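Local atomic coordinates of IroE-like serine hydrolase (Shewanella oneidensis, PDB entry 3GFF), a protein that probably hydrolyses ester bonds, as a putative serine esterase of the alpha/beta-hydrolase fold related to IroE. Residues 26-31 and 130-135. Numbering follows the deposited sequence.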
loop_
_atom_site.group_PDB
_atom_site.type_symbol
_atom_site.label_atom_id
_atom_site.label_comp_id
_atom_site.label_asym_id
_atom_site.label_seq_id
_atom_site.Cartn_x
_atom_site.Cartn_y
_atom_site.Cartn_z
ATOM N N ARG A 26 -7.919 5.427 -27.729
ATOM C CA ARG A 26 -7.618 5.549 -26.335
ATOM C C ARG A 26 -7.731 4.175 -25.664
ATOM O O ARG A 26 -8.711 3.483 -25.844
ATOM C CB ARG A 26 -8.548 6.580 -25.662
ATOM C CG ARG A 26 -8.082 8.025 -25.752
ATOM C CD ARG A 26 -6.639 8.101 -25.238
ATOM N NE ARG A 26 -6.228 9.414 -24.798
ATOM C CZ ARG A 26 -5.829 9.746 -23.577
ATOM N NH1 ARG A 26 -5.689 8.878 -22.603
ATOM N NH2 ARG A 26 -5.499 10.990 -23.344
ATOM N N GLU A 27 -6.707 3.795 -24.903
ATOM C CA GLU A 27 -6.697 2.541 -24.159
ATOM C C GLU A 27 -6.956 2.763 -22.680
ATOM O O GLU A 27 -6.646 3.827 -22.090
ATOM C CB GLU A 27 -5.370 1.784 -24.355
ATOM C CG GLU A 27 -5.213 1.259 -25.762
ATOM C CD GLU A 27 -3.884 0.560 -26.007
ATOM O OE1 GLU A 27 -2.887 0.814 -25.287
ATOM O OE2 GLU A 27 -3.841 -0.246 -26.956
ATOM N N TYR A 28 -7.577 1.757 -22.094
ATOM C CA TYR A 28 -7.876 1.773 -20.681
ATOM C C TYR A 28 -8.068 0.356 -20.150
ATOM O O TYR A 28 -8.281 -0.585 -20.913
ATOM C CB TYR A 28 -9.090 2.665 -20.392
ATOM C CG TYR A 28 -10.414 2.199 -20.927
ATOM C CD1 TYR A 28 -10.825 2.547 -22.200
ATOM C CD2 TYR A 28 -11.273 1.449 -20.143
ATOM C CE1 TYR A 28 -12.054 2.166 -22.673
ATOM C CE2 TYR A 28 -12.498 1.061 -20.608
ATOM C CZ TYR A 28 -12.895 1.433 -21.868
ATOM O OH TYR A 28 -14.104 1.024 -22.371
ATOM N N VAL A 29 -7.993 0.225 -18.833
ATOM C CA VAL A 29 -8.148 -1.050 -18.139
ATOM C C VAL A 29 -9.258 -0.951 -17.082
ATOM O O VAL A 29 -9.439 0.087 -16.466
ATOM C CB VAL A 29 -6.822 -1.491 -17.449
ATOM C CG1 VAL A 29 -5.827 -2.044 -18.450
ATOM C CG2 VAL A 29 -6.212 -0.323 -16.643
ATOM N N ILE A 30 -10.021 -2.023 -16.923
ATOM C CA ILE A 30 -11.127 -2.115 -15.951
ATOM C C ILE A 30 -10.884 -3.280 -14.976
ATOM O O ILE A 30 -10.549 -4.351 -15.416
ATOM C CB ILE A 30 -12.459 -2.475 -16.663
ATOM C CG1 ILE A 30 -12.884 -1.408 -17.665
ATOM C CG2 ILE A 30 -13.585 -2.705 -15.666
ATOM C CD1 ILE A 30 -14.204 -1.766 -18.370
ATOM N N ALA A 31 -11.049 -3.056 -13.674
ATOM C CA ALA A 31 -10.993 -4.108 -12.658
ATOM C C ALA A 31 -12.393 -4.094 -12.059
ATOM O O ALA A 31 -12.876 -3.031 -11.643
ATOM C CB ALA A 31 -9.937 -3.814 -11.573
ATOM N N GLU A 130 -20.433 3.184 -18.355
ATOM C CA GLU A 130 -21.741 3.097 -17.715
ATOM C C GLU A 130 -22.768 2.292 -18.488
ATOM O O GLU A 130 -23.713 1.793 -17.891
ATOM C CB GLU A 130 -22.266 4.485 -17.394
ATOM C CG GLU A 130 -21.402 5.225 -16.420
ATOM C CD GLU A 130 -21.921 6.601 -16.072
ATOM O OE1 GLU A 130 -23.086 6.877 -16.355
ATOM O OE2 GLU A 130 -21.160 7.422 -15.510
ATOM N N SER A 131 -22.608 2.196 -19.805
ATOM C CA SER A 131 -23.513 1.400 -20.627
ATOM C C SER A 131 -23.132 -0.074 -20.562
ATOM O O SER A 131 -23.961 -0.903 -20.835
ATOM C CB SER A 131 -23.536 1.866 -22.088
ATOM O OG SER A 131 -22.405 1.416 -22.826
ATOM N N GLN A 132 -21.879 -0.372 -20.201
ATOM C CA GLN A 132 -21.372 -1.735 -20.088
ATOM C C GLN A 132 -21.441 -2.297 -18.654
ATOM O O GLN A 132 -21.675 -3.501 -18.456
ATOM C CB GLN A 132 -19.914 -1.803 -20.573
ATOM C CG GLN A 132 -19.782 -1.511 -22.066
ATOM C CD GLN A 132 -18.344 -1.346 -22.562
ATOM O OE1 GLN A 132 -17.371 -1.326 -21.782
ATOM N NE2 GLN A 132 -18.202 -1.252 -23.908
ATOM N N LEU A 133 -21.231 -1.438 -17.662
ATOM C CA LEU A 133 -21.247 -1.899 -16.281
ATOM C C LEU A 133 -22.337 -1.244 -15.411
ATOM O O LEU A 133 -22.878 -0.179 -15.732
ATOM C CB LEU A 133 -19.877 -1.652 -15.655
ATOM C CG LEU A 133 -18.608 -2.131 -16.390
ATOM C CD1 LEU A 133 -17.384 -1.475 -15.724
ATOM C CD2 LEU A 133 -18.441 -3.639 -16.437
ATOM N N ARG A 134 -22.623 -1.894 -14.282
ATOM C CA ARG A 134 -23.598 -1.397 -13.319
ATOM C C ARG A 134 -22.920 -0.437 -12.349
ATOM O O ARG A 134 -22.263 -0.859 -11.372
ATOM C CB ARG A 134 -24.246 -2.560 -12.575
ATOM C CG ARG A 134 -25.023 -3.526 -13.507
ATOM C CD ARG A 134 -25.803 -4.582 -12.667
ATOM N NE ARG A 134 -24.957 -5.117 -11.606
ATOM C CZ ARG A 134 -24.130 -6.152 -11.714
ATOM N NH1 ARG A 134 -24.063 -6.872 -12.812
ATOM N NH2 ARG A 134 -23.388 -6.502 -10.675
ATOM N N THR A 135 -23.060 0.853 -12.658
ATOM C CA THR A 135 -22.467 1.929 -11.885
ATOM C C THR A 135 -23.558 2.624 -11.076
ATOM O O THR A 135 -24.694 2.738 -11.528
ATOM C CB THR A 135 -21.761 2.925 -12.798
ATOM O OG1 THR A 135 -22.731 3.618 -13.607
ATOM C CG2 THR A 135 -20.759 2.167 -13.689
#
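Ile30 and Leu133 meet tip to tip between strand 24-31 and segment 130-135, which continues from helix 114-132. A single methyl of Leu133, CD1, does the touching. It lies 4.0 Å from CG2 of Ile30 and 4.1 Å from CD1 of Ile30, so it faces both branches of the isoleucine. The torsions of Ile30 allow this. CG2 stands anti to the backbone N, while CG1 lies beside that N (chi1 -62°) and carries CD1 outward in an extended arm (chi2 -180°). The backbones stay well apart, with the CA atoms of Ile30 and Leu133 10.1 Å from each other.

Tyr28 and Gln132 form the second, looser approach. In both residues CB points toward the other segment, and the side chains slant past one another. The plane of the phenol ring and that of the amide differ by 26°. The nearest atoms are Tyr28 OH and Gln132 OE1, at 4.1 Å, which is too long for a hydrogen bond. Gln132 is exposed, whereas Tyr28 is buried and also packs on Leu125 and Ile129 of helix 114-132.

The contact lies where helix 114-132 packs against the mixed central sheet, near strand 12-19, the outermost within this chain, which pairs antiparallel with strand 24-31. Helices packed on a mostly parallel central sheet fit the alpha/beta-hydrolase fold of this putative esterase family. Gln132 touches Lys15 of strand 12-19, and Leu133 also packs on Ile77 and Tyr36.

Only 123 Å² is buried between the segments, both sides summed. The chemistry is therefore mainly weak dispersion between methyl groups, with a polar pair beside it that is near but not bonded. Such a contact has little directional preference.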